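AT-rich DNA-binding protein (PDB 2DT5) represses transcription as a homodimer of the Rex family, binding DNA through winged-helix domains and sensing the cellular NADH/NAD(+) balance through Rossmann domains. Local coordinates at the interface of chains A and B. Coordinates in Å, arbitrary orientation; residue numbers count along the deposited sequence, not the author numbering. Chains: chain A/B, AT-rich DNA-binding protein.

Contact 1: the interface of chains A and B. Residues chain A 189, 193; chain B 83, 95, 98, 101, 105, 169.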
ATOM      1  N   PHE A 189      -2.889  -5.276   0.372  1.00 31.98           N
ATOM      2  CA  PHE A 189      -4.047  -4.418   0.553  1.00 33.42           C
ATOM      3  C   PHE A 189      -4.707  -4.694   1.905  1.00 32.26           C
ATOM      4  O   PHE A 189      -5.759  -4.147   2.197  1.00 34.60           O
ATOM      5  CB  PHE A 189      -5.059  -4.669  -0.572  1.00 26.12           C
ATOM      6  CG  PHE A 189      -5.455  -6.102  -0.704  1.00 30.00           C
ATOM      7  CD1 PHE A 189      -6.441  -6.644   0.116  1.00 27.03           C
ATOM      8  CD2 PHE A 189      -4.779  -6.942  -1.587  1.00 33.88           C
ATOM      9  CE1 PHE A 189      -6.747  -8.006   0.067  1.00 29.39           C
ATOM     10  CE2 PHE A 189      -5.073  -8.296  -1.643  1.00 27.51           C
ATOM     11  CZ  PHE A 189      -6.059  -8.834  -0.813  1.00 37.56           C
ATOM     12  N   LEU A 193      -7.977  -2.963   3.804  1.00 24.17           N
ATOM     13  CA  LEU A 193      -9.144  -3.738   4.211  1.00 29.89           C
ATOM     14  C   LEU A 193      -9.441  -3.509   5.679  1.00 27.36           C
ATOM     15  O   LEU A 193     -10.601  -3.460   6.091  1.00 24.74           O
ATOM     16  CB  LEU A 193      -8.894  -5.228   4.023  1.00 28.00           C
ATOM     17  CG  LEU A 193      -9.573  -5.945   2.874  1.00 39.49           C
ATOM     18  CD1 LEU A 193      -9.266  -7.437   3.032  1.00 29.76           C
ATOM     19  CD2 LEU A 193     -11.093  -5.684   2.894  1.00 32.72           C
TER
ATOM     20  N   LEU B  83     -16.843 -10.712   2.069  1.00 33.97           N
ATOM     21  CA  LEU B  83     -16.382  -9.885   0.957  1.00 31.80           C
ATOM     22  C   LEU B  83     -16.834 -10.421  -0.396  1.00 36.12           C
ATOM     23  O   LEU B  83     -17.308 -11.552  -0.517  1.00 32.48           O
ATOM     24  CB  LEU B  83     -14.832  -9.778   0.880  1.00 35.29           C
ATOM     25  CG  LEU B  83     -13.937  -9.653   2.116  1.00 38.50           C
ATOM     26  CD1 LEU B  83     -12.509  -9.373   1.674  1.00 32.42           C
ATOM     27  CD2 LEU B  83     -14.434  -8.574   3.050  1.00 39.38           C
ATOM     28  N   LEU B  95      -6.971 -11.986  -7.120  1.00 25.92           N
ATOM     29  CA  LEU B  95      -7.461 -11.725  -5.769  1.00 28.22           C
ATOM     30  C   LEU B  95      -8.299 -12.867  -5.195  1.00 27.20           C
ATOM     31  O   LEU B  95      -8.200 -13.150  -4.012  1.00 23.35           O
ATOM     32  CB  LEU B  95      -8.278 -10.434  -5.738  1.00 25.63           C
ATOM     33  CG  LEU B  95      -7.465  -9.152  -5.972  1.00 30.03           C
ATOM     34  CD1 LEU B  95      -8.389  -7.943  -5.967  1.00 26.38           C
ATOM     35  CD2 LEU B  95      -6.425  -9.004  -4.877  1.00 29.43           C
ATOM     36  N   TYR B  98      -5.841 -15.153  -3.832  1.00 25.95           N
ATOM     37  CA  TYR B  98      -4.837 -14.650  -2.868  1.00 22.58           C
ATOM     38  C   TYR B  98      -4.995 -15.437  -1.566  1.00 23.53           C
ATOM     39  O   TYR B  98      -6.087 -15.509  -1.007  1.00 31.18           O
ATOM     40  CB  TYR B  98      -5.036 -13.160  -2.599  1.00 28.76           C
ATOM     41  CG  TYR B  98      -4.011 -12.563  -1.657  1.00 26.60           C
ATOM     42  CD1 TYR B  98      -2.666 -12.532  -2.002  1.00 30.51           C
ATOM     43  CD2 TYR B  98      -4.396 -11.985  -0.444  1.00 30.22           C
ATOM     44  CE1 TYR B  98      -1.710 -11.928  -1.165  1.00 32.82           C
ATOM     45  CE2 TYR B  98      -3.456 -11.369   0.403  1.00 31.07           C
ATOM     46  CZ  TYR B  98      -2.114 -11.345   0.028  1.00 28.45           C
ATOM     47  OH  TYR B  98      -1.174 -10.721   0.815  1.00 32.79           O
ATOM     48  N   PHE B 101      -5.941 -13.629   2.995  1.00 31.89           N
ATOM     49  CA  PHE B 101      -7.066 -12.894   3.564  1.00 34.51           C
ATOM     50  C   PHE B 101      -7.221 -13.163   5.059  1.00 38.66           C
ATOM     51  O   PHE B 101      -7.605 -12.275   5.818  1.00 35.74           O
ATOM     52  CB  PHE B 101      -8.378 -13.244   2.851  1.00 31.10           C
ATOM     53  CG  PHE B 101      -8.552 -12.548   1.518  1.00 36.77           C
ATOM     54  CD1 PHE B 101      -8.247 -13.202   0.329  1.00 31.54           C
ATOM     55  CD2 PHE B 101      -9.017 -11.240   1.460  1.00 29.40           C
ATOM     56  CE1 PHE B 101      -8.404 -12.566  -0.907  1.00 32.05           C
ATOM     57  CE2 PHE B 101      -9.177 -10.592   0.229  1.00 34.05           C
ATOM     58  CZ  PHE B 101      -8.868 -11.262  -0.961  1.00 27.81           C
ATOM     59  N   PHE B 105     -11.505 -11.947   6.959  1.00 32.83           N
ATOM     60  CA  PHE B 105     -12.153 -11.618   5.690  1.00 30.65           C
ATOM     61  C   PHE B 105     -12.442 -12.857   4.872  1.00 34.12           C
ATOM     62  O   PHE B 105     -11.530 -13.587   4.495  1.00 32.09           O
ATOM     63  CB  PHE B 105     -11.251 -10.676   4.903  1.00 26.10           C
ATOM     64  CG  PHE B 105     -10.813  -9.485   5.691  1.00 28.88           C
ATOM     65  CD1 PHE B 105      -9.510  -9.384   6.152  1.00 22.67           C
ATOM     66  CD2 PHE B 105     -11.719  -8.481   6.012  1.00 27.57           C
ATOM     67  CE1 PHE B 105      -9.110  -8.311   6.918  1.00 24.24           C
ATOM     68  CE2 PHE B 105     -11.325  -7.389   6.785  1.00 29.36           C
ATOM     69  CZ  PHE B 105     -10.022  -7.303   7.240  1.00 25.51           C
ATOM     70  N   LEU B 169     -13.216  -1.491  -1.259  1.00 28.34           N
ATOM     71  CA  LEU B 169     -11.779  -1.436  -1.411  1.00 31.43           C
ATOM     72  C   LEU B 169     -11.631  -1.246  -2.917  1.00 31.84           C
ATOM     73  O   LEU B 169     -11.764  -2.188  -3.703  1.00 24.19           O
ATOM     74  CB  LEU B 169     -11.078  -2.704  -0.941  1.00 30.41           C
ATOM     75  CG  LEU B 169      -9.552  -2.675  -0.832  1.00 31.94           C
ATOM     76  CD1 LEU B 169      -9.134  -1.663   0.224  1.00 27.68           C
ATOM     77  CD2 LEU B 169      -8.999  -4.063  -0.507  1.00 26.69           C
TER
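A:Phe189 and A:Leu193 of one Rex subunit insert into the Rossmann domain of the other, which binds NAD. This is part of the two-fold interface of the homodimer. A:Phe189 lies in the loop just before helix 190-201, and A:Leu193 lies in the first turn of that helix.

The aromatic contacts centre on A:Phe189. Its CG sits in the crowded position between the backbone N and the carbonyl carbon (chi1 55°). The far end of the ring, with CE1, CZ and CE2, points into chain B. The side chain crosses that of B:Phe101 at about a right angle, and CE1 meets B:Phe101 CE2 at 3.6 Å. CE2 stands over one face of the B:Tyr98 ring, towards its rim, while CZ lies beyond that rim, 3.6 Å from B:Tyr98 CD2. A CH-pi contact joins A:Leu193 to B:Phe105. The methyl CD1 stands over the face of that ring, 3.7 Å from B:Phe105 CG.

Aliphatic contacts add to these. B:Leu95 runs antiparallel past A:Phe189, with its CD2 at 3.6 Å from A:Phe189 CE2. B:Leu169 CD2 fits between the two chain A side chains. It is 3.7 Å from A:Phe189 CD1 and 3.9 Å from A:Leu193 CG. A:Leu193 and B:Leu83 meet tip to tip, with their CD1 methyls 4.0 Å apart. A:Phe189, B:Leu95 and B:Tyr98 also line the NAD pocket, which places this contact beside the cofactor.

Contact 2: the interface of chains A and B. Residues chain A 191, 194-195; chain B 8, 12, 16, 75, 77, 105.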
ATOM      1  N   ALA A 191      -3.943  -3.705   4.871  1.00 27.66           N
ATOM      2  CA  ALA A 191      -4.079  -2.513   5.703  1.00 30.03           C
ATOM      3  C   ALA A 191      -5.310  -1.721   5.250  1.00 27.35           C
ATOM      4  O   ALA A 191      -6.055  -1.184   6.071  1.00 24.35           O
ATOM      5  CB  ALA A 191      -2.818  -1.647   5.619  1.00 19.66           C
ATOM      6  N   THR A 194      -8.380  -3.398   6.470  1.00 24.54           N
ATOM      7  CA  THR A 194      -8.526  -3.199   7.899  1.00 26.11           C
ATOM      8  C   THR A 194      -9.038  -1.796   8.193  1.00 32.41           C
ATOM      9  O   THR A 194      -9.899  -1.632   9.067  1.00 29.85           O
ATOM     10  CB  THR A 194      -7.195  -3.482   8.605  1.00 33.37           C
ATOM     11  OG1 THR A 194      -6.814  -4.833   8.310  1.00 28.37           O
ATOM     12  CG2 THR A 194      -7.340  -3.339  10.131  1.00 32.52           C
ATOM     13  N   ARG A 195      -8.528  -0.789   7.474  1.00 26.73           N
ATOM     14  CA  ARG A 195      -9.023   0.565   7.672  1.00 30.85           C
ATOM     15  C   ARG A 195     -10.530   0.581   7.309  1.00 32.93           C
ATOM     16  O   ARG A 195     -11.309   1.293   7.944  1.00 33.66           O
ATOM     17  CB  ARG A 195      -8.254   1.588   6.824  1.00 27.63           C
ATOM     18  CG  ARG A 195      -6.865   1.932   7.378  1.00 30.69           C
ATOM     19  CD  ARG A 195      -6.219   3.107   6.652  1.00 32.20           C
ATOM     20  NE  ARG A 195      -5.951   2.832   5.241  1.00 26.70           N
ATOM     21  CZ  ARG A 195      -4.838   2.257   4.777  1.00 39.09           C
ATOM     22  NH1 ARG A 195      -3.860   1.883   5.602  1.00 41.19           N
ATOM     23  NH2 ARG A 195      -4.697   2.054   3.476  1.00 37.96           N
TER
ATOM     24  N   ILE B   8      -5.320   4.927  12.306  1.00 27.54           N
ATOM     25  CA  ILE B   8      -5.650   3.516  12.152  1.00 29.85           C
ATOM     26  C   ILE B   8      -4.500   2.743  11.501  1.00 34.38           C
ATOM     27  O   ILE B   8      -4.263   1.573  11.825  1.00 35.16           O
ATOM     28  CB  ILE B   8      -6.953   3.314  11.356  1.00 26.85           C
ATOM     29  CG1 ILE B   8      -8.068   4.177  11.956  1.00 32.76           C
ATOM     30  CG2 ILE B   8      -7.380   1.854  11.445  1.00 24.64           C
ATOM     31  CD1 ILE B   8      -8.315   3.907  13.452  1.00 29.31           C
ATOM     32  N   ILE B  12      -2.556  -0.622  12.900  1.00 30.91           N
ATOM     33  CA  ILE B  12      -2.307  -1.774  12.044  1.00 28.85           C
ATOM     34  C   ILE B  12      -0.809  -2.095  12.081  1.00 29.54           C
ATOM     35  O   ILE B  12      -0.416  -3.259  12.146  1.00 34.40           O
ATOM     36  CB  ILE B  12      -2.788  -1.493  10.592  1.00 33.89           C
ATOM     37  CG1 ILE B  12      -4.319  -1.332  10.595  1.00 31.39           C
ATOM     38  CG2 ILE B  12      -2.367  -2.649   9.641  1.00 28.94           C
ATOM     39  CD1 ILE B  12      -4.924  -0.705   9.324  1.00 30.07           C
ATOM     40  N   ARG B  16       1.095  -5.642  13.364  1.00 39.16           N
ATOM     41  CA  ARG B  16       2.054  -6.449  12.582  1.00 42.96           C
ATOM     42  C   ARG B  16       3.259  -6.725  13.471  1.00 33.73           C
ATOM     43  O   ARG B  16       3.689  -7.863  13.603  1.00 37.76           O
ATOM     44  CB  ARG B  16       2.537  -5.708  11.311  1.00 37.31           C
ATOM     45  CG  ARG B  16       1.440  -5.403  10.302  1.00 46.27           C
ATOM     46  CD  ARG B  16       0.432  -6.539  10.262  1.00 57.56           C
ATOM     47  NE  ARG B  16      -0.710  -6.233   9.408  1.00 66.18           N
ATOM     48  CZ  ARG B  16      -1.861  -6.898   9.436  1.00 67.11           C
ATOM     49  NH1 ARG B  16      -2.035  -7.910  10.284  1.00 60.93           N
ATOM     50  NH2 ARG B  16      -2.831  -6.561   8.600  1.00 65.68           N
ATOM     51  N   LEU B  75      -9.864  -2.918  15.685  1.00 31.04           N
ATOM     52  CA  LEU B  75      -9.817  -2.857  14.234  1.00 30.19           C
ATOM     53  C   LEU B  75     -10.932  -3.639  13.546  1.00 33.03           C
ATOM     54  O   LEU B  75     -11.131  -3.504  12.339  1.00 32.33           O
ATOM     55  CB  LEU B  75      -8.425  -3.325  13.746  1.00 26.67           C
ATOM     56  CG  LEU B  75      -7.282  -2.391  14.190  1.00 21.34           C
ATOM     57  CD1 LEU B  75      -5.914  -3.035  13.919  1.00 32.33           C
ATOM     58  CD2 LEU B  75      -7.385  -1.056  13.461  1.00 24.11           C
ATOM     59  N   LEU B  77     -11.056  -6.962  13.553  1.00 32.50           N
ATOM     60  CA  LEU B  77     -10.501  -8.199  13.021  1.00 27.06           C
ATOM     61  C   LEU B  77     -10.996  -9.455  13.735  1.00 32.79           C
ATOM     62  O   LEU B  77     -10.866 -10.572  13.220  1.00 30.11           O
ATOM     63  CB  LEU B  77      -8.980  -8.115  13.058  1.00 30.64           C
ATOM     64  CG  LEU B  77      -8.434  -6.988  12.165  1.00 27.75           C
ATOM     65  CD1 LEU B  77      -6.947  -6.743  12.450  1.00 24.19           C
ATOM     66  CD2 LEU B  77      -8.644  -7.352  10.703  1.00 26.09           C
ATOM     67  N   PHE B 105     -11.505 -11.947   6.959  1.00 32.83           N
ATOM     68  CA  PHE B 105     -12.153 -11.618   5.690  1.00 30.65           C
ATOM     69  C   PHE B 105     -12.442 -12.857   4.872  1.00 34.12           C
ATOM     70  O   PHE B 105     -11.530 -13.587   4.495  1.00 32.09           O
ATOM     71  CB  PHE B 105     -11.251 -10.676   4.903  1.00 26.10           C
ATOM     72  CG  PHE B 105     -10.813  -9.485   5.691  1.00 28.88           C
ATOM     73  CD1 PHE B 105      -9.510  -9.384   6.152  1.00 22.67           C
ATOM     74  CD2 PHE B 105     -11.719  -8.481   6.012  1.00 27.57           C
ATOM     75  CE1 PHE B 105      -9.110  -8.311   6.918  1.00 24.24           C
ATOM     76  CE2 PHE B 105     -11.325  -7.389   6.785  1.00 29.36           C
ATOM     77  CZ  PHE B 105     -10.022  -7.303   7.240  1.00 25.51           C
TER
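A:Ala191, A:Thr194 and A:Arg195 lie on regular turns of helix 190-201, with phi near -65° and psi near -40°, and meet B:Ile8 and B:Ile12 of helix 7-23. The helical spacing brings A:Ala191 and A:Arg195 to the same side chain, B:Ile12.

A:Thr194 is at the centre. Its methyl CG2 is anti to the backbone N and faces chain B, where it meets B:Ile12 tip to tip. CG2 lies 3.7 Å from B:Ile12 CG1. The same methyl rests on B:Leu75, at 3.8 Å from B:Leu75 CB. The hydroxyl OG1 is on the other branch and turns towards B:Leu77, whose CD2 is 3.9 Å away. The B:Phe105 ring approaches this hydroxyl with CZ.

B:Ile12 extends its longer branch along chi2 165°. This carries CD1 to the backbone carbonyl of A:Ala191, 3.5 Å from its O. A:Arg195 crosses B:Ile12 at about a right angle and touches it with the aliphatic part of its chain. Its CG is 3.8 Å from B:Ile12 CD1. Beyond CG the chain bends at chi3, and the guanidinium lies with one face towards A:Ala191 O.

The site joins the helix 190-201 of one subunit to the DNA-binding domain of the other, and may couple movements of the two.

Contact 3: the interface of chains A and B. Residues chain A 167-169, 183-185; chain B 192, 196.
B:Leu196 places CG anti to its carbonyl carbon (chi1 -77°), and a chi2 of 170° spreads the two methyls over neighbouring strands of chain A. One methyl goes to each strand.

CD1 lies against strand 167-170. It meets the backbone between A:Ile168 and A:Leu169, 3.5 Å from A:Leu169 N and 3.6 Å from A:Ile168 C. CD2 lies against strand 183-186. It is 3.6 Å from A:Ala183 CB and also touches the backbone of A:Ala183 and A:Val184. The leucine thus packs largely on main chain.

A:Glu185 slides past B:Leu196 in the opposite direction. Its methylene CG is 3.8 Å from B:Leu196 CG. The contact is made by the aliphatic part of the glutamate. Beyond it the chain bends at chi2, which turns the carboxylate another way. One turn earlier in the helix, B:Gly192 presents bare backbone. A:Leu169 CD1 reaches its CA at 3.8 Å.

An alanine in place of B:Leu196 would probably leave a gap over both strands and deprive A:Ala183 and the A:Ile168-A:Leu169 backbone of their apolar cover.

In the fold, helix 192-201 of chain B packs on the neighbouring strands 167-170 and 183-186 of chain A, as part of the two-fold dimer interface.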
ATOM      1  N   GLY A 167      16.325  -3.295  -6.610  1.00 26.15           N
ATOM      2  CA  GLY A 167      15.205  -3.228  -5.698  1.00 25.93           C
ATOM      3  C   GLY A 167      14.103  -4.142  -6.143  1.00 27.52           C
ATOM      4  O   GLY A 167      13.964  -4.395  -7.349  1.00 20.94           O
ATOM      5  N   ILE A 168      13.312  -4.633  -5.188  1.00 23.07           N
ATOM      6  CA  ILE A 168      12.201  -5.509  -5.528  1.00 22.80           C
ATOM      7  C   ILE A 168      10.912  -5.085  -4.834  1.00 24.84           C
ATOM      8  O   ILE A 168      10.854  -4.998  -3.618  1.00 23.48           O
ATOM      9  CB  ILE A 168      12.518  -6.972  -5.124  1.00 24.06           C
ATOM     10  CG1 ILE A 168      13.753  -7.475  -5.891  1.00 22.22           C
ATOM     11  CG2 ILE A 168      11.312  -7.874  -5.394  1.00 19.76           C
ATOM     12  CD1 ILE A 168      14.156  -8.890  -5.532  1.00 22.20           C
ATOM     13  N   LEU A 169       9.912  -4.805  -5.660  1.00 24.37           N
ATOM     14  CA  LEU A 169       8.569  -4.544  -5.165  1.00 24.89           C
ATOM     15  C   LEU A 169       7.926  -5.922  -5.140  1.00 27.86           C
ATOM     16  O   LEU A 169       7.453  -6.411  -6.172  1.00 23.37           O
ATOM     17  CB  LEU A 169       7.790  -3.586  -6.069  1.00 25.27           C
ATOM     18  CG  LEU A 169       6.438  -3.141  -5.516  1.00 25.56           C
ATOM     19  CD1 LEU A 169       6.639  -2.285  -4.281  1.00 24.91           C
ATOM     20  CD2 LEU A 169       5.652  -2.393  -6.581  1.00 18.71           C
ATOM     21  N   ALA A 183      17.208  -3.453  -2.010  1.00 27.83           N
ATOM     22  CA  ALA A 183      16.002  -2.973  -1.353  1.00 28.95           C
ATOM     23  C   ALA A 183      14.783  -3.836  -1.709  1.00 22.85           C
ATOM     24  O   ALA A 183      14.649  -4.295  -2.835  1.00 30.67           O
ATOM     25  CB  ALA A 183      15.736  -1.516  -1.761  1.00 30.75           C
ATOM     26  N   VAL A 184      13.882  -4.016  -0.748  1.00 23.29           N
ATOM     27  CA  VAL A 184      12.668  -4.804  -0.961  1.00 25.36           C
ATOM     28  C   VAL A 184      11.505  -4.138  -0.234  1.00 26.03           C
ATOM     29  O   VAL A 184      11.660  -3.749   0.915  1.00 23.21           O
ATOM     30  CB  VAL A 184      12.789  -6.258  -0.370  1.00 22.71           C
ATOM     31  CG1 VAL A 184      11.493  -7.066  -0.672  1.00 23.57           C
ATOM     32  CG2 VAL A 184      13.976  -6.988  -0.968  1.00 20.35           C
ATOM     33  N   GLU A 185      10.356  -4.005  -0.904  1.00 25.16           N
ATOM     34  CA  GLU A 185       9.137  -3.463  -0.283  1.00 26.08           C
ATOM     35  C   GLU A 185       8.044  -4.487  -0.545  1.00 25.99           C
ATOM     36  O   GLU A 185       7.838  -4.879  -1.690  1.00 29.50           O
ATOM     37  CB  GLU A 185       8.699  -2.126  -0.915  1.00 25.67           C
ATOM     38  CG  GLU A 185       9.540  -0.947  -0.537  1.00 35.15           C
ATOM     39  CD  GLU A 185       9.418  -0.608   0.934  1.00 36.43           C
ATOM     40  OE1 GLU A 185       8.265  -0.535   1.420  1.00 32.36           O
ATOM     41  OE2 GLU A 185      10.465  -0.402   1.587  1.00 31.84           O
TER
ATOM     42  N   GLY B 192       4.732   1.633  -3.420  1.00 35.24           N
ATOM     43  CA  GLY B 192       6.030   1.177  -2.963  1.00 26.58           C
ATOM     44  C   GLY B 192       7.219   1.565  -3.812  1.00 27.51           C
ATOM     45  O   GLY B 192       8.339   1.605  -3.304  1.00 29.98           O
ATOM     46  N   LEU B 196      11.142   2.339  -2.779  1.00 24.58           N
ATOM     47  CA  LEU B 196      12.337   1.634  -3.277  1.00 29.01           C
ATOM     48  C   LEU B 196      13.366   2.599  -3.869  1.00 27.23           C
ATOM     49  O   LEU B 196      14.576   2.439  -3.653  1.00 30.04           O
ATOM     50  CB  LEU B 196      11.986   0.591  -4.343  1.00 25.09           C
ATOM     51  CG  LEU B 196      11.384  -0.739  -3.898  1.00 30.76           C
ATOM     52  CD1 LEU B 196      10.873  -1.508  -5.138  1.00 25.04           C
ATOM     53  CD2 LEU B 196      12.444  -1.558  -3.155  1.00 24.68           C
TER

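Contact 4: the interface of chains A and B. Residues chain A 205, 207, 210; chain B 4-8.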
ATOM      1  N   TRP A 205     -16.137   8.397  13.167  1.00 40.16           N
ATOM      2  CA  TRP A 205     -14.856   8.677  13.798  1.00 31.05           C
ATOM      3  C   TRP A 205     -13.877   9.322  12.825  1.00 34.13           C
ATOM      4  O   TRP A 205     -13.845   8.989  11.633  1.00 31.81           O
ATOM      5  CB  TRP A 205     -14.256   7.391  14.343  1.00 28.96           C
ATOM      6  CG  TRP A 205     -13.063   7.612  15.207  1.00 31.75           C
ATOM      7  CD1 TRP A 205     -13.057   7.838  16.557  1.00 32.97           C
ATOM      8  CD2 TRP A 205     -11.691   7.611  14.792  1.00 29.84           C
ATOM      9  NE1 TRP A 205     -11.761   7.959  17.011  1.00 35.09           N
ATOM     10  CE2 TRP A 205     -10.904   7.815  15.950  1.00 31.18           C
ATOM     11  CE3 TRP A 205     -11.048   7.436  13.557  1.00 30.61           C
ATOM     12  CZ2 TRP A 205      -9.505   7.874  15.908  1.00 31.87           C
ATOM     13  CZ3 TRP A 205      -9.652   7.493  13.520  1.00 26.02           C
ATOM     14  CH2 TRP A 205      -8.900   7.700  14.692  1.00 29.90           C
ATOM     15  N   GLU A 207      -9.673  10.991  13.061  1.00 36.71           N
ATOM     16  CA  GLU A 207      -8.527  11.020  13.962  1.00 38.83           C
ATOM     17  C   GLU A 207      -8.332  12.336  14.720  1.00 39.75           C
ATOM     18  O   GLU A 207      -7.637  12.363  15.747  1.00 36.94           O
ATOM     19  CB  GLU A 207      -7.253  10.629  13.215  1.00 42.51           C
ATOM     20  CG  GLU A 207      -6.676  11.706  12.312  1.00 48.95           C
ATOM     21  CD  GLU A 207      -5.516  11.188  11.482  1.00 46.82           C
ATOM     22  OE1 GLU A 207      -4.793  10.284  11.960  1.00 47.33           O
ATOM     23  OE2 GLU A 207      -5.322  11.693  10.358  1.00 50.09           O
ATOM     24  N   MET A 210      -8.731  12.524  18.321  1.00 35.77           N
ATOM     25  CA  MET A 210      -7.634  12.116  19.202  1.00 38.26           C
ATOM     26  C   MET A 210      -6.860  13.323  19.735  1.00 39.43           C
ATOM     27  O   MET A 210      -6.111  13.212  20.710  1.00 37.48           O
ATOM     28  CB  MET A 210      -6.662  11.190  18.463  1.00 38.01           C
ATOM     29  CG  MET A 210      -7.243   9.822  18.117  1.00 37.10           C
ATOM     30  SD  MET A 210      -6.068   8.816  17.204  1.00 38.85           S
ATOM     31  CE  MET A 210      -5.096   8.052  18.551  1.00 27.39           C
TER
ATOM     32  N   PRO B   4      -3.690  11.235   4.124  1.00 48.76           N
ATOM     33  CA  PRO B   4      -4.824  10.401   4.540  1.00 50.21           C
ATOM     34  C   PRO B   4      -4.746  10.125   6.030  1.00 46.21           C
ATOM     35  O   PRO B   4      -3.668  10.211   6.628  1.00 47.20           O
ATOM     36  CB  PRO B   4      -4.644   9.132   3.715  1.00 48.68           C
ATOM     37  CG  PRO B   4      -3.143   9.012   3.645  1.00 52.43           C
ATOM     38  CD  PRO B   4      -2.708  10.447   3.356  1.00 51.08           C
ATOM     39  N   GLU B   5      -5.889   9.814   6.626  1.00 45.13           N
ATOM     40  CA  GLU B   5      -5.948   9.505   8.051  1.00 41.65           C
ATOM     41  C   GLU B   5      -4.908   8.428   8.344  1.00 38.69           C
ATOM     42  O   GLU B   5      -4.846   7.418   7.638  1.00 41.15           O
ATOM     43  CB  GLU B   5      -7.350   9.025   8.404  1.00 47.27           C
ATOM     44  CG  GLU B   5      -7.547   8.618   9.850  1.00 42.98           C
ATOM     45  CD  GLU B   5      -9.019   8.475  10.169  1.00 45.21           C
ATOM     46  OE1 GLU B   5      -9.652   9.515  10.448  1.00 39.25           O
ATOM     47  OE2 GLU B   5      -9.541   7.336  10.116  1.00 39.10           O
ATOM     48  N   ALA B   6      -4.107   8.645   9.389  1.00 33.66           N
ATOM     49  CA  ALA B   6      -3.019   7.732   9.728  1.00 40.89           C
ATOM     50  C   ALA B   6      -3.106   6.944  11.029  1.00 39.47           C
ATOM     51  O   ALA B   6      -2.433   5.917  11.165  1.00 39.76           O
ATOM     52  CB  ALA B   6      -1.699   8.503   9.712  1.00 41.57           C
ATOM     53  N   ALA B   7      -3.904   7.424  11.982  1.00 37.03           N
ATOM     54  CA  ALA B   7      -4.030   6.753  13.271  1.00 34.19           C
ATOM     55  C   ALA B   7      -4.339   5.279  13.139  1.00 31.12           C
ATOM     56  O   ALA B   7      -3.691   4.457  13.786  1.00 30.61           O
ATOM     57  CB  ALA B   7      -5.104   7.439  14.140  1.00 38.97           C
ATOM     58  N   ILE B   8      -5.320   4.927  12.306  1.00 27.54           N
ATOM     59  CA  ILE B   8      -5.650   3.516  12.152  1.00 29.85           C
ATOM     60  C   ILE B   8      -4.500   2.743  11.501  1.00 34.38           C
ATOM     61  O   ILE B   8      -4.263   1.573  11.825  1.00 35.16           O
ATOM     62  CB  ILE B   8      -6.953   3.314  11.356  1.00 26.85           C
ATOM     63  CG1 ILE B   8      -8.068   4.177  11.956  1.00 32.76           C
ATOM     64  CG2 ILE B   8      -7.380   1.854  11.445  1.00 24.64           C
ATOM     65  CD1 ILE B   8      -8.315   3.907  13.452  1.00 29.31           C
TER
HETATM   66  O   HOH W   1     -12.165   9.177   9.113  1.00 46.79           O
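A:Trp205 and A:Met210 meet B:Ala7 and B:Ile8 at the start of helix 7-23, the first helix of the Rex DNA-binding domain. B:Ala7 CB lies at the edge of the indole and is 3.5 Å from A:Met210 SD. B:Ile8 adds its CD1, 3.8 Å from A:Trp205 CZ3.

B:Glu5 borders this apolar centre. Its carboxylate stands at the indole edge, turned 73° to the ring, with OE2 at 3.4 Å from A:Trp205 CZ3. The other oxygen, OE1, accepts a hydrogen bond from A:Glu207 N at 3.0 Å. This donor comes from above the carboxylate plane, 51° out of it. A water also joins B:Glu5 OE1 to A:Trp205 O.

A:Glu207 returns the contact from the other chain. Its chain is extended beyond CG and runs antiparallel past B:Glu5. OE1 takes two hydrogen bonds on its syn side, from B:Ala6 N at 3.1 Å and from B:Ala7 N at 3.0 Å. Both donors come from the same face of the carboxylate. The glutamate therefore caps the first turn of helix 7-23, and its charge would probably suit the positive end of the helix dipole. An alanine in place of A:Glu207 would probably leave the B:Ala6 and B:Ala7 amides without their acceptor and the helix start uncapped.

Contacts 1, 2 and 4 form a row along the interface. The C-alpha centres of contacts 1 and 2 are about 11 Å apart, and those of contacts 2 and 4 about 12 Å. B:Phe105 belongs to contacts 1 and 2, and B:Ile8 to contacts 2 and 4. Helix 190-201 of chain A serves contacts 1 and 2, and helix 7-23 of chain B serves contacts 2 and 4. The C-alpha centre of contact 3 is about 22 to 26 Å from those of the others, and contact 3 uses the corresponding C-terminal helix of chain B. The C-terminal segments thus tie each subunit to both domains of its partner, a possible route from NAD pocket to DNA-binding domain.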